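432aa long hypothetical deoxyribodipyrimidine photolyase (Sulfolobus tokodaii, PDB 2E0I) probably uses light energy to repair pyrimidine dimers in DNA and binds two FAD molecules, one of them a likely light-harvesting cofactor. Local coordinates at residues F5-R8 with R9-R12; I34-P37 with R38-I41; K81-S84 with R85-K89; T100-S103 with I104-E108. All coordinates share one frame; numbering follows the deposited sequence.

Contact 1 (F5-R8 with R9-R12); sequences FIFR and RDLR. With FAD (flavin-adenine dinucleotide), chain F.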
# COMPACT_ATOMS: atom_id res chain seq x y z
N PHE A 5 20.45 0.13 -13.92
CA PHE A 5 19.59 -0.36 -12.87
C PHE A 5 18.37 0.53 -12.85
O PHE A 5 18.50 1.76 -12.78
CB PHE A 5 20.22 -0.30 -11.49
CG PHE A 5 19.28 -0.75 -10.41
CD1 PHE A 5 18.96 -2.10 -10.27
CD2 PHE A 5 18.62 0.19 -9.62
CE1 PHE A 5 17.98 -2.52 -9.36
CE2 PHE A 5 17.64 -0.21 -8.71
CZ PHE A 5 17.32 -1.57 -8.58
N ILE A 6 17.19 -0.08 -12.92
CA ILE A 6 15.95 0.68 -12.93
C ILE A 6 15.20 0.61 -11.60
O ILE A 6 14.74 -0.47 -11.20
CB ILE A 6 14.97 0.19 -14.05
CG1 ILE A 6 15.63 0.29 -15.43
CG2 ILE A 6 13.68 1.02 -14.03
CD1 ILE A 6 14.77 -0.30 -16.54
N PHE A 7 15.09 1.75 -10.93
CA PHE A 7 14.35 1.83 -9.67
C PHE A 7 12.88 1.84 -10.02
O PHE A 7 12.48 2.29 -11.10
CB PHE A 7 14.67 3.12 -8.93
CG PHE A 7 16.06 3.18 -8.39
CD1 PHE A 7 16.33 2.74 -7.11
CD2 PHE A 7 17.09 3.70 -9.17
CE1 PHE A 7 17.62 2.80 -6.59
CE2 PHE A 7 18.39 3.77 -8.66
CZ PHE A 7 18.65 3.32 -7.37
N ARG A 8 12.05 1.36 -9.11
CA ARG A 8 10.62 1.38 -9.35
C ARG A 8 9.86 1.58 -8.06
O ARG A 8 9.12 2.53 -7.91
CB ARG A 8 10.17 0.08 -10.01
CG ARG A 8 10.81 -0.19 -11.35
CD ARG A 8 11.15 -1.65 -11.42
NE ARG A 8 10.80 -2.21 -12.71
CZ ARG A 8 10.56 -3.49 -12.93
NH1 ARG A 8 10.63 -4.36 -11.92
NH2 ARG A 8 10.24 -3.91 -14.15
N ARG A 9 10.11 0.67 -7.12
CA ARG A 9 9.42 0.63 -5.84
C ARG A 9 10.43 0.34 -4.73
O ARG A 9 10.05 0.01 -3.60
CB ARG A 9 8.46 -0.55 -5.90
CG ARG A 9 7.08 -0.34 -5.46
CD ARG A 9 6.31 -1.64 -5.74
NE ARG A 9 6.16 -2.21 -4.46
CZ ARG A 9 6.25 -3.46 -4.03
NH1 ARG A 9 6.06 -3.57 -2.74
NH2 ARG A 9 6.51 -4.53 -4.76
N ASP A 10 11.72 0.42 -5.08
CA ASP A 10 12.84 0.15 -4.17
C ASP A 10 13.69 1.42 -4.04
O ASP A 10 14.90 1.40 -4.27
CB ASP A 10 13.70 -0.97 -4.76
CG ASP A 10 13.97 -0.79 -6.29
OD1 ASP A 10 13.58 0.25 -6.87
OD2 ASP A 10 14.56 -1.69 -6.92
N LEU A 11 13.04 2.51 -3.65
CA LEU A 11 13.71 3.81 -3.55
C LEU A 11 14.75 3.99 -2.45
O LEU A 11 14.54 4.77 -1.51
CB LEU A 11 12.64 4.89 -3.46
CG LEU A 11 11.52 4.74 -4.50
CD1 LEU A 11 10.69 5.99 -4.53
CD2 LEU A 11 12.11 4.49 -5.87
N ARG A 12 15.88 3.29 -2.59
CA ARG A 12 16.96 3.36 -1.61
C ARG A 12 18.21 2.78 -2.24
O ARG A 12 18.12 2.09 -3.26
CB ARG A 12 16.61 2.53 -0.37
CG ARG A 12 16.40 1.08 -0.68
CD ARG A 12 16.18 0.23 0.55
NE ARG A 12 16.21 -1.20 0.23
CZ ARG A 12 15.22 -1.86 -0.35
NH1 ARG A 12 14.10 -1.22 -0.68
NH2 ARG A 12 15.35 -3.15 -0.63
PA FAD F . 0.45 0.78 -10.03
O1A FAD F . -0.43 0.43 -8.90
O2A FAD F . 0.83 2.15 -10.42
O5B FAD F . -0.64 0.53 -11.19
C5B FAD F . -0.24 0.44 -12.56
C4B FAD F . -1.42 0.08 -13.47
O4B FAD F . -2.25 -0.87 -12.77
C3B FAD F . -2.31 1.29 -13.76
O3B FAD F . -3.04 1.06 -14.98
C2B FAD F . -3.25 1.25 -12.56
O2B FAD F . -4.46 1.94 -12.89
C1B FAD F . -3.53 -0.25 -12.51
N9A FAD F . -4.07 -0.66 -11.19
C8A FAD F . -3.54 -0.39 -10.00
N7A FAD F . -4.26 -0.95 -9.04
C5A FAD F . -5.27 -1.60 -9.61
C6A FAD F . -6.31 -2.38 -9.14
N6A FAD F . -6.48 -2.57 -7.83
N1A FAD F . -7.17 -2.92 -10.02
C2A FAD F . -7.04 -2.72 -11.32
N3A FAD F . -6.06 -1.97 -11.80
C4A FAD F . -5.15 -1.41 -10.98
N1 FAD F . 6.90 3.18 -10.68
C2 FAD F . 7.65 3.55 -11.81
O2 FAD F . 8.62 2.88 -12.15
N3 FAD F . 7.24 4.65 -12.58
C4 FAD F . 6.10 5.37 -12.22
O4 FAD F . 5.75 6.34 -12.89
C4X FAD F . 5.35 4.99 -11.11
N5 FAD F . 4.17 5.67 -10.79
C5X FAD F . 3.40 5.27 -9.68
C6 FAD F . 2.18 5.89 -9.43
C7 FAD F . 1.37 5.45 -8.39
C7M FAD F . 0.03 6.15 -8.13
C8 FAD F . 1.78 4.38 -7.60
C8M FAD F . 0.91 3.86 -6.46
C9 FAD F . 3.01 3.76 -7.85
C9A FAD F . 3.82 4.21 -8.89
N10 FAD F . 5.03 3.56 -9.19
C10 FAD F . 5.76 3.90 -10.34
C1' FAD F . 5.52 2.44 -8.35
C2' FAD F . 4.87 1.10 -8.70
O2' FAD F . 4.29 0.53 -7.52
C3' FAD F . 5.91 0.15 -9.30
O3' FAD F . 6.39 0.68 -10.54
C4' FAD F . 5.29 -1.23 -9.55
O4' FAD F . 6.34 -2.15 -9.90
C5' FAD F . 4.25 -1.18 -10.67
O5' FAD F . 3.20 -2.11 -10.45
P FAD F . 1.86 -1.65 -9.68
O1P FAD F . 0.88 -2.74 -9.82
O2P FAD F . 2.21 -1.19 -8.31
O3P FAD F . 1.39 -0.41 -10.59
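Asp10 reaches back along the chain and accepts the backbone N-H of Arg8. The site is the turn after strand 2-7, the middle strand of the five-stranded parallel sheet in the Rossmann-like photolyase domain. The bond from Arg8 N to Asp10 OD1 is 2.9 Å long and fairly straight, at 164°. It meets the oxygen on its syn side, tilted out of the carboxylate plane. Asp10 holds CG between its own backbone N and carbonyl carbon (chi1 45°), which turns the carboxylate back toward Arg8 N and Phe5. The second oxygen, Asp10 OD2, lies 3.2 Å from Phe5 CZ, at the ring edge. The Phe7 ring stands steeply to the carboxylate, with the planes 72° apart. Its edge faces two carbonyls, Asp10 O and Arg12 O, and one of its faces is covered by Phe5 CE2. Leu11 is the centre of an inverse gamma turn, closed by Arg12 N donating to Asp10 O at 2.7 Å. Leu11 CD2 packs on Phe7 CB at 4.2 Å, and Met54 and Leu58 of helix 48-66 also touch Leu11. In the next shell, salt bridges tie Arg8 to Asp107 and Arg9 to Asp98. Arg8 and Arg9 line the pocket of the FAD in this domain, where Arg9 CD passes 3.5 Å from the ribityl oxygen O2'.

Contact 2 (I34-P37 with R38-I41); sequences IADP and RQLI. With FAD (flavin-adenine dinucleotide), chain F.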
# COMPACT_ATOMS: atom_id res chain seq x y z
N ILE A 34 11.94 5.54 -14.49
CA ILE A 34 11.10 5.84 -15.63
C ILE A 34 9.71 6.26 -15.21
O ILE A 34 8.98 5.49 -14.57
CB ILE A 34 10.98 4.61 -16.54
CG1 ILE A 34 12.36 4.21 -17.06
CG2 ILE A 34 10.02 4.90 -17.69
CD1 ILE A 34 12.37 2.93 -17.84
N ALA A 35 9.35 7.50 -15.56
CA ALA A 35 8.02 8.03 -15.25
C ALA A 35 7.09 7.47 -16.33
O ALA A 35 7.17 7.86 -17.49
CB ALA A 35 8.04 9.55 -15.31
N ASP A 36 6.23 6.53 -15.92
CA ASP A 36 5.32 5.86 -16.84
C ASP A 36 3.93 6.48 -16.88
O ASP A 36 3.21 6.51 -15.87
CB ASP A 36 5.24 4.37 -16.47
CG ASP A 36 4.52 3.53 -17.52
OD1 ASP A 36 4.94 2.36 -17.73
OD2 ASP A 36 3.54 4.02 -18.13
N PRO A 37 3.52 6.99 -18.05
CA PRO A 37 2.21 7.62 -18.22
C PRO A 37 1.02 6.72 -17.86
O PRO A 37 -0.06 7.22 -17.57
CB PRO A 37 2.23 8.04 -19.70
CG PRO A 37 3.09 7.02 -20.32
CD PRO A 37 4.23 6.93 -19.34
N ARG A 38 1.22 5.40 -17.89
CA ARG A 38 0.15 4.45 -17.55
C ARG A 38 -0.11 4.47 -16.06
O ARG A 38 -1.16 4.04 -15.61
CB ARG A 38 0.52 3.03 -17.98
CG ARG A 38 0.66 2.87 -19.48
CD ARG A 38 1.21 1.53 -19.87
NE ARG A 38 2.58 1.37 -19.42
CZ ARG A 38 3.33 0.31 -19.68
NH1 ARG A 38 2.84 -0.68 -20.40
NH2 ARG A 38 4.57 0.24 -19.20
N GLN A 39 0.87 4.98 -15.31
CA GLN A 39 0.78 5.06 -13.87
C GLN A 39 0.56 6.49 -13.38
O GLN A 39 -0.13 6.72 -12.40
CB GLN A 39 2.05 4.48 -13.24
CG GLN A 39 2.26 3.00 -13.52
CD GLN A 39 3.59 2.46 -12.99
OE1 GLN A 39 4.66 2.79 -13.52
NE2 GLN A 39 3.52 1.64 -11.94
N LEU A 40 1.14 7.46 -14.08
CA LEU A 40 1.01 8.85 -13.65
C LEU A 40 -0.06 9.71 -14.31
O LEU A 40 -0.46 10.73 -13.74
CB LEU A 40 2.36 9.53 -13.80
CG LEU A 40 3.49 8.94 -12.95
CD1 LEU A 40 4.81 9.56 -13.36
CD2 LEU A 40 3.22 9.18 -11.46
N ILE A 41 -0.52 9.30 -15.49
CA ILE A 41 -1.55 10.03 -16.23
C ILE A 41 -2.78 9.18 -16.55
O ILE A 41 -2.71 8.14 -17.22
CB ILE A 41 -0.95 10.57 -17.55
CG1 ILE A 41 0.21 11.53 -17.24
CG2 ILE A 41 -2.04 11.24 -18.39
CD1 ILE A 41 1.02 11.95 -18.44
PA FAD F . 0.45 0.78 -10.03
O1A FAD F . -0.43 0.43 -8.90
O2A FAD F . 0.83 2.15 -10.42
O5B FAD F . -0.64 0.53 -11.19
C5B FAD F . -0.24 0.44 -12.56
C4B FAD F . -1.42 0.08 -13.47
O4B FAD F . -2.25 -0.87 -12.77
C3B FAD F . -2.31 1.29 -13.76
O3B FAD F . -3.04 1.06 -14.98
C2B FAD F . -3.25 1.25 -12.56
O2B FAD F . -4.46 1.94 -12.89
C1B FAD F . -3.53 -0.25 -12.51
N9A FAD F . -4.07 -0.66 -11.19
C8A FAD F . -3.54 -0.39 -10.00
N7A FAD F . -4.26 -0.95 -9.04
C5A FAD F . -5.27 -1.60 -9.61
C6A FAD F . -6.31 -2.38 -9.14
N6A FAD F . -6.48 -2.57 -7.83
N1A FAD F . -7.17 -2.92 -10.02
C2A FAD F . -7.04 -2.72 -11.32
N3A FAD F . -6.06 -1.97 -11.80
C4A FAD F . -5.15 -1.41 -10.98
N1 FAD F . 6.90 3.18 -10.68
C2 FAD F . 7.65 3.55 -11.81
O2 FAD F . 8.62 2.88 -12.15
N3 FAD F . 7.24 4.65 -12.58
C4 FAD F . 6.10 5.37 -12.22
O4 FAD F . 5.75 6.34 -12.89
C4X FAD F . 5.35 4.99 -11.11
N5 FAD F . 4.17 5.67 -10.79
C5X FAD F . 3.40 5.27 -9.68
C6 FAD F . 2.18 5.89 -9.43
C7 FAD F . 1.37 5.45 -8.39
C7M FAD F . 0.03 6.15 -8.13
C8 FAD F . 1.78 4.38 -7.60
C8M FAD F . 0.91 3.86 -6.46
C9 FAD F . 3.01 3.76 -7.85
C9A FAD F . 3.82 4.21 -8.89
N10 FAD F . 5.03 3.56 -9.19
C10 FAD F . 5.76 3.90 -10.34
C1' FAD F . 5.52 2.44 -8.35
C2' FAD F . 4.87 1.10 -8.70
O2' FAD F . 4.29 0.53 -7.52
C3' FAD F . 5.91 0.15 -9.30
O3' FAD F . 6.39 0.68 -10.54
C4' FAD F . 5.29 -1.23 -9.55
O4' FAD F . 6.34 -2.15 -9.90
C5' FAD F . 4.25 -1.18 -10.67
O5' FAD F . 3.20 -2.11 -10.45
P FAD F . 1.86 -1.65 -9.68
O1P FAD F . 0.88 -2.74 -9.82
O2P FAD F . 2.21 -1.19 -8.31
O3P FAD F . 1.39 -0.41 -10.59
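Arg38 grips the carboxylate of Asp36 side-on. Asp36 is the N-cap of the short helix 37-40, which follows strand 28-35 of the Rossmann-like domain. Ile34 O accepts from FAD N3 at 2.8 Å, and Asp36 N donates to FAD O4. Asp36 has CG anti to its backbone N (chi1 -169°), which brings the carboxylate round to Arg38. Arg38 N donates the capping bond to Asp36 OD2 at 2.7 Å, from the anti side. The syn lone pairs go to the guanidinium: Asp36 OD2 takes Arg38 NE at 3.1 Å, and Asp36 OD1 takes Arg38 NH2 at 2.6 Å. The two flat groups are nearly coplanar, 18° apart. Arg38 NH1 has a second carboxylate partner in Glu80. With an alanine in place of Asp36, the helix start would probably lose its side-chain cap, and the guanidinium would be freer to turn. Gln39 N and Leu40 N both donate to Asp36 O, the first from above the carbonyl plane and the second within it. Gln39 NE2 donates to the FAD pyrophosphate, to O2A at 3.1 Å and to O3P. Leu40 CD1 packs on Ala35 CB at 3.8 Å and also meets FAD O4. Ile41 leaves the helix, its N bonding to Pro37 O at 3.0 Å.

Contact 3 (K81-S84 with R85-K89); sequences KVVS and RFFNK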
# COMPACT_ATOMS: atom_id res chain seq x y z
N LYS A 81 8.83 0.74 -24.01
CA LYS A 81 9.18 1.65 -25.10
C LYS A 81 10.41 2.50 -24.77
O LYS A 81 11.20 2.80 -25.66
CB LYS A 81 7.98 2.54 -25.44
CG LYS A 81 6.83 1.76 -26.02
CD LYS A 81 5.61 2.62 -26.23
CE LYS A 81 4.45 1.73 -26.67
NZ LYS A 81 3.12 2.34 -26.38
N VAL A 82 10.57 2.89 -23.51
CA VAL A 82 11.71 3.69 -23.12
C VAL A 82 13.00 2.92 -23.31
O VAL A 82 13.94 3.43 -23.93
CB VAL A 82 11.62 4.12 -21.66
CG1 VAL A 82 12.94 4.76 -21.22
CG2 VAL A 82 10.48 5.09 -21.49
N VAL A 83 13.05 1.71 -22.77
CA VAL A 83 14.23 0.85 -22.90
C VAL A 83 14.57 0.77 -24.37
O VAL A 83 15.72 1.00 -24.77
CB VAL A 83 13.92 -0.59 -22.40
CG1 VAL A 83 15.06 -1.54 -22.78
CG2 VAL A 83 13.70 -0.58 -20.90
N SER A 84 13.55 0.46 -25.15
CA SER A 84 13.69 0.35 -26.58
C SER A 84 14.38 1.57 -27.23
O SER A 84 15.36 1.40 -27.94
CB SER A 84 12.30 0.13 -27.18
OG SER A 84 12.36 -0.03 -28.58
N ARG A 85 13.90 2.78 -26.97
CA ARG A 85 14.49 3.97 -27.58
C ARG A 85 15.86 4.39 -27.08
O ARG A 85 16.75 4.72 -27.86
CB ARG A 85 13.56 5.18 -27.43
CG ARG A 85 12.09 4.86 -27.52
CD ARG A 85 11.32 5.96 -28.20
NE ARG A 85 9.90 5.89 -27.87
CZ ARG A 85 9.41 6.24 -26.68
NH1 ARG A 85 10.24 6.67 -25.73
NH2 ARG A 85 8.11 6.16 -26.45
N PHE A 86 16.05 4.35 -25.77
CA PHE A 86 17.29 4.82 -25.17
C PHE A 86 18.38 3.82 -24.76
O PHE A 86 19.57 4.17 -24.79
CB PHE A 86 16.95 5.69 -23.96
CG PHE A 86 16.06 6.86 -24.28
CD1 PHE A 86 16.59 8.08 -24.71
CD2 PHE A 86 14.67 6.75 -24.11
CE1 PHE A 86 15.76 9.17 -24.96
CE2 PHE A 86 13.83 7.84 -24.36
CZ PHE A 86 14.37 9.06 -24.78
N PHE A 87 18.03 2.61 -24.36
CA PHE A 87 19.06 1.68 -23.90
C PHE A 87 19.48 0.55 -24.85
O PHE A 87 20.18 -0.37 -24.44
CB PHE A 87 18.62 1.05 -22.57
CG PHE A 87 17.99 2.03 -21.62
CD1 PHE A 87 18.51 3.32 -21.47
CD2 PHE A 87 16.91 1.66 -20.84
CE1 PHE A 87 17.94 4.22 -20.56
CE2 PHE A 87 16.34 2.55 -19.93
CZ PHE A 87 16.86 3.83 -19.80
N ASN A 88 19.08 0.62 -26.10
CA ASN A 88 19.43 -0.41 -27.07
C ASN A 88 20.92 -0.76 -27.13
O ASN A 88 21.28 -1.86 -27.56
CB ASN A 88 18.92 -0.00 -28.46
CG ASN A 88 19.10 1.48 -28.72
OD1 ASN A 88 20.22 1.99 -28.74
ND2 ASN A 88 17.99 2.18 -28.91
N LYS A 89 21.80 0.14 -26.68
CA LYS A 89 23.23 -0.15 -26.75
C LYS A 89 23.92 -0.49 -25.43
O LYS A 89 25.15 -0.65 -25.38
CB LYS A 89 23.97 1.01 -27.42
CG LYS A 89 23.55 1.26 -28.87
CD LYS A 89 24.44 2.32 -29.54
CE LYS A 89 24.45 3.65 -28.78
NZ LYS A 89 23.09 4.27 -28.69
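Val82 and Val83 pack against Phe86 and Phe87, one helical turn further on. Val82 CG1 lies 3.9 Å from Phe86 CD2. Val83 CG2 lies 3.9 Å from Phe87 CD2, and these two side chains cross at about a right angle. Phe87 has CG beside its backbone N and anti to its carbonyl carbon (chi1 -42°), which brings the CD2 side of the ring against Val83. Val82 CG1 also approaches Phe87 CE2 and so serves both rings. Beyond the segments, Phe75 of strand 73-76 meets both phenylalanines, edge-to-face with Phe87. Val83 leans on Ile110 and Val113 of helix 101-115.

The backbone follows the helical pattern. Phe86 N donates to Val82 O at 2.9 Å, and Phe87 N donates to Val83 O at 2.8 Å. On the outer side, Arg85 bends at chi2 and lays its guanidinium back over its own helix. Lys81 CB sits over one face of that group, 3.8 Å from Arg85 NH2. Lys81 NZ points away to a salt bridge with Glu78, which probably eases its closeness to the Arg85 charge. At the far end, Asn88 ND2 donates to Ser84 O at 2.9 Å. The amide thus covers a carbonyl of the last turn. The arrangement is the C-terminal end of the helix in a Rossmann-like crossover, where helix 79-86 leads from edge strand 73-76 across to strand 92-96.

Contact 4 (T100-S103 with I104-E108); sequences TPFS and ISRDE. With FAD (flavin-adenine dinucleotide), chain F.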
# COMPACT_ATOMS: atom_id res chain seq x y z
N THR A 100 2.67 -8.11 -9.66
CA THR A 100 1.32 -7.81 -10.14
C THR A 100 1.27 -7.99 -11.65
O THR A 100 2.27 -7.85 -12.35
CB THR A 100 0.88 -6.36 -9.86
OG1 THR A 100 1.81 -5.45 -10.45
CG2 THR A 100 0.77 -6.10 -8.38
N PRO A 101 0.08 -8.31 -12.17
CA PRO A 101 -0.09 -8.51 -13.62
C PRO A 101 0.62 -7.41 -14.43
O PRO A 101 1.41 -7.69 -15.34
CB PRO A 101 -1.61 -8.46 -13.78
CG PRO A 101 -2.08 -9.11 -12.48
CD PRO A 101 -1.19 -8.50 -11.43
N PHE A 102 0.35 -6.17 -14.08
CA PHE A 102 0.97 -5.04 -14.77
C PHE A 102 2.48 -5.14 -14.75
O PHE A 102 3.14 -4.92 -15.76
CB PHE A 102 0.52 -3.71 -14.15
CG PHE A 102 1.27 -2.52 -14.66
CD1 PHE A 102 2.45 -2.10 -14.04
CD2 PHE A 102 0.82 -1.83 -15.78
CE1 PHE A 102 3.17 -1.01 -14.53
CE2 PHE A 102 1.53 -0.73 -16.29
CZ PHE A 102 2.71 -0.32 -15.66
N SER A 103 3.02 -5.47 -13.59
CA SER A 103 4.45 -5.57 -13.45
C SER A 103 5.02 -6.74 -14.21
O SER A 103 6.11 -6.66 -14.78
CB SER A 103 4.83 -5.69 -11.99
OG SER A 103 6.23 -5.90 -11.90
N ILE A 104 4.30 -7.85 -14.20
CA ILE A 104 4.79 -9.03 -14.88
C ILE A 104 4.82 -8.86 -16.39
O ILE A 104 5.81 -9.24 -17.04
CB ILE A 104 3.95 -10.25 -14.48
CG1 ILE A 104 4.26 -10.60 -13.02
CG2 ILE A 104 4.24 -11.41 -15.43
CD1 ILE A 104 3.09 -11.17 -12.23
N SER A 105 3.76 -8.28 -16.95
CA SER A 105 3.72 -8.12 -18.39
C SER A 105 4.69 -7.04 -18.85
O SER A 105 5.26 -7.12 -19.95
CB SER A 105 2.30 -7.78 -18.86
OG SER A 105 2.02 -6.42 -18.67
N ARG A 106 4.90 -6.05 -18.00
CA ARG A 106 5.82 -4.96 -18.31
C ARG A 106 7.24 -5.48 -18.41
O ARG A 106 8.02 -5.04 -19.25
CB ARG A 106 5.73 -3.92 -17.22
CG ARG A 106 6.93 -3.03 -17.01
CD ARG A 106 6.36 -2.04 -16.15
NE ARG A 106 6.96 -1.57 -14.93
CZ ARG A 106 7.07 -2.10 -13.71
NH1 ARG A 106 7.63 -1.32 -12.83
NH2 ARG A 106 6.73 -3.33 -13.34
N ASP A 107 7.57 -6.43 -17.54
CA ASP A 107 8.89 -7.00 -17.54
C ASP A 107 9.05 -7.98 -18.70
O ASP A 107 10.12 -8.12 -19.29
CB ASP A 107 9.17 -7.65 -16.18
CG ASP A 107 9.39 -6.60 -15.09
OD1 ASP A 107 8.83 -5.49 -15.21
OD2 ASP A 107 10.10 -6.89 -14.09
N GLU A 108 7.96 -8.65 -19.07
CA GLU A 108 8.04 -9.56 -20.20
C GLU A 108 8.38 -8.74 -21.44
O GLU A 108 9.23 -9.14 -22.25
CB GLU A 108 6.71 -10.27 -20.41
CG GLU A 108 6.28 -11.08 -19.22
CD GLU A 108 5.05 -11.91 -19.51
OE1 GLU A 108 4.12 -11.38 -20.18
OE2 GLU A 108 4.99 -13.08 -19.06
PA FAD F . 0.45 0.78 -10.03
O1A FAD F . -0.43 0.43 -8.90
O2A FAD F . 0.83 2.15 -10.42
O5B FAD F . -0.64 0.53 -11.19
C5B FAD F . -0.24 0.44 -12.56
C4B FAD F . -1.42 0.08 -13.47
O4B FAD F . -2.25 -0.87 -12.77
C3B FAD F . -2.31 1.29 -13.76
O3B FAD F . -3.04 1.06 -14.98
C2B FAD F . -3.25 1.25 -12.56
O2B FAD F . -4.46 1.94 -12.89
C1B FAD F . -3.53 -0.25 -12.51
N9A FAD F . -4.07 -0.66 -11.19
C8A FAD F . -3.54 -0.39 -10.00
N7A FAD F . -4.26 -0.95 -9.04
C5A FAD F . -5.27 -1.60 -9.61
C6A FAD F . -6.31 -2.38 -9.14
N6A FAD F . -6.48 -2.57 -7.83
N1A FAD F . -7.17 -2.92 -10.02
C2A FAD F . -7.04 -2.72 -11.32
N3A FAD F . -6.06 -1.97 -11.80
C4A FAD F . -5.15 -1.41 -10.98
N1 FAD F . 6.90 3.18 -10.68
C2 FAD F . 7.65 3.55 -11.81
O2 FAD F . 8.62 2.88 -12.15
N3 FAD F . 7.24 4.65 -12.58
C4 FAD F . 6.10 5.37 -12.22
O4 FAD F . 5.75 6.34 -12.89
C4X FAD F . 5.35 4.99 -11.11
N5 FAD F . 4.17 5.67 -10.79
C5X FAD F . 3.40 5.27 -9.68
C6 FAD F . 2.18 5.89 -9.43
C7 FAD F . 1.37 5.45 -8.39
C7M FAD F . 0.03 6.15 -8.13
C8 FAD F . 1.78 4.38 -7.60
C8M FAD F . 0.91 3.86 -6.46
C9 FAD F . 3.01 3.76 -7.85
C9A FAD F . 3.82 4.21 -8.89
N10 FAD F . 5.03 3.56 -9.19
C10 FAD F . 5.76 3.90 -10.34
C1' FAD F . 5.52 2.44 -8.35
C2' FAD F . 4.87 1.10 -8.70
O2' FAD F . 4.29 0.53 -7.52
C3' FAD F . 5.91 0.15 -9.30
O3' FAD F . 6.39 0.68 -10.54
C4' FAD F . 5.29 -1.23 -9.55
O4' FAD F . 6.34 -2.15 -9.90
C5' FAD F . 4.25 -1.18 -10.67
O5' FAD F . 3.20 -2.11 -10.45
P FAD F . 1.86 -1.65 -9.68
O1P FAD F . 0.88 -2.74 -9.82
O2P FAD F . 2.21 -1.19 -8.31
O3P FAD F . 1.39 -0.41 -10.59
O HOH W 1 8.23 -7.76 -12.40
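Phe102 and Arg106 each hold CG anti to the backbone N (chi1 171° and 155°), and the Arg106 chain, extended through chi2, bends at chi3. The two side chains cross at a slant, and the ring and guanidinium planes are 33° apart. Phe102 CE1 lies over one face of the guanidinium and is 3.7 Å from Arg106 CD. FAD C5B sits 3.8 Å above the Phe102 ring plane, over its centre. Replacing Phe102 with an alanine would probably open a gap beside the adenosine ribose and leave the Arg106 guanidinium freer to turn. Arg106 NH1 makes a weak bond to FAD O4' at 3.3 Å. Thr100 is the N-cap of helix 101-115: its OG1 accepts weakly from Ser103 N and donates to FAD O1P at 2.9 Å. In the first turn, Ile104 N donates to Thr100 O at 2.7 Å. Ser103 OG contacts a water at 2.8 Å, which reaches Asp107 OD2 through a weak bond. Asp107 OD1 pairs with Arg8, whose NE lies close to Arg106 NH1. The carboxylate probably offsets the charge of these two arginines. The helix start lies beside the pyrophosphate, and its dipole may add a little to the hold of Thr100 OG1 on O1P.

All four contacts belong to the Rossmann-like domain. Contact 1 is the most buried; it and contact 2 sit on neighbouring strands, 2-7 and 28-35. Contacts 2 and 4 are partly buried, and contact 3 lies farthest from the chain centre. Three touch the same FAD: contact 1 by the ribityl chain and flavin, contact 2 by the flavin edge and pyrophosphate, contact 4 by a phosphate, the ribityl chain and the adenosine ribose. Contact 3 has an apolar valine-phenylalanine centre and a polar, exposed edge. Contacts 2 and 4 both start helices with an N-cap, whereas contact 3 ends one. Arg8 joins contact 1 to contact 4 through Asp107. Phe102 rests on Arg38 and Gln39, and Ile34 packs on Val82.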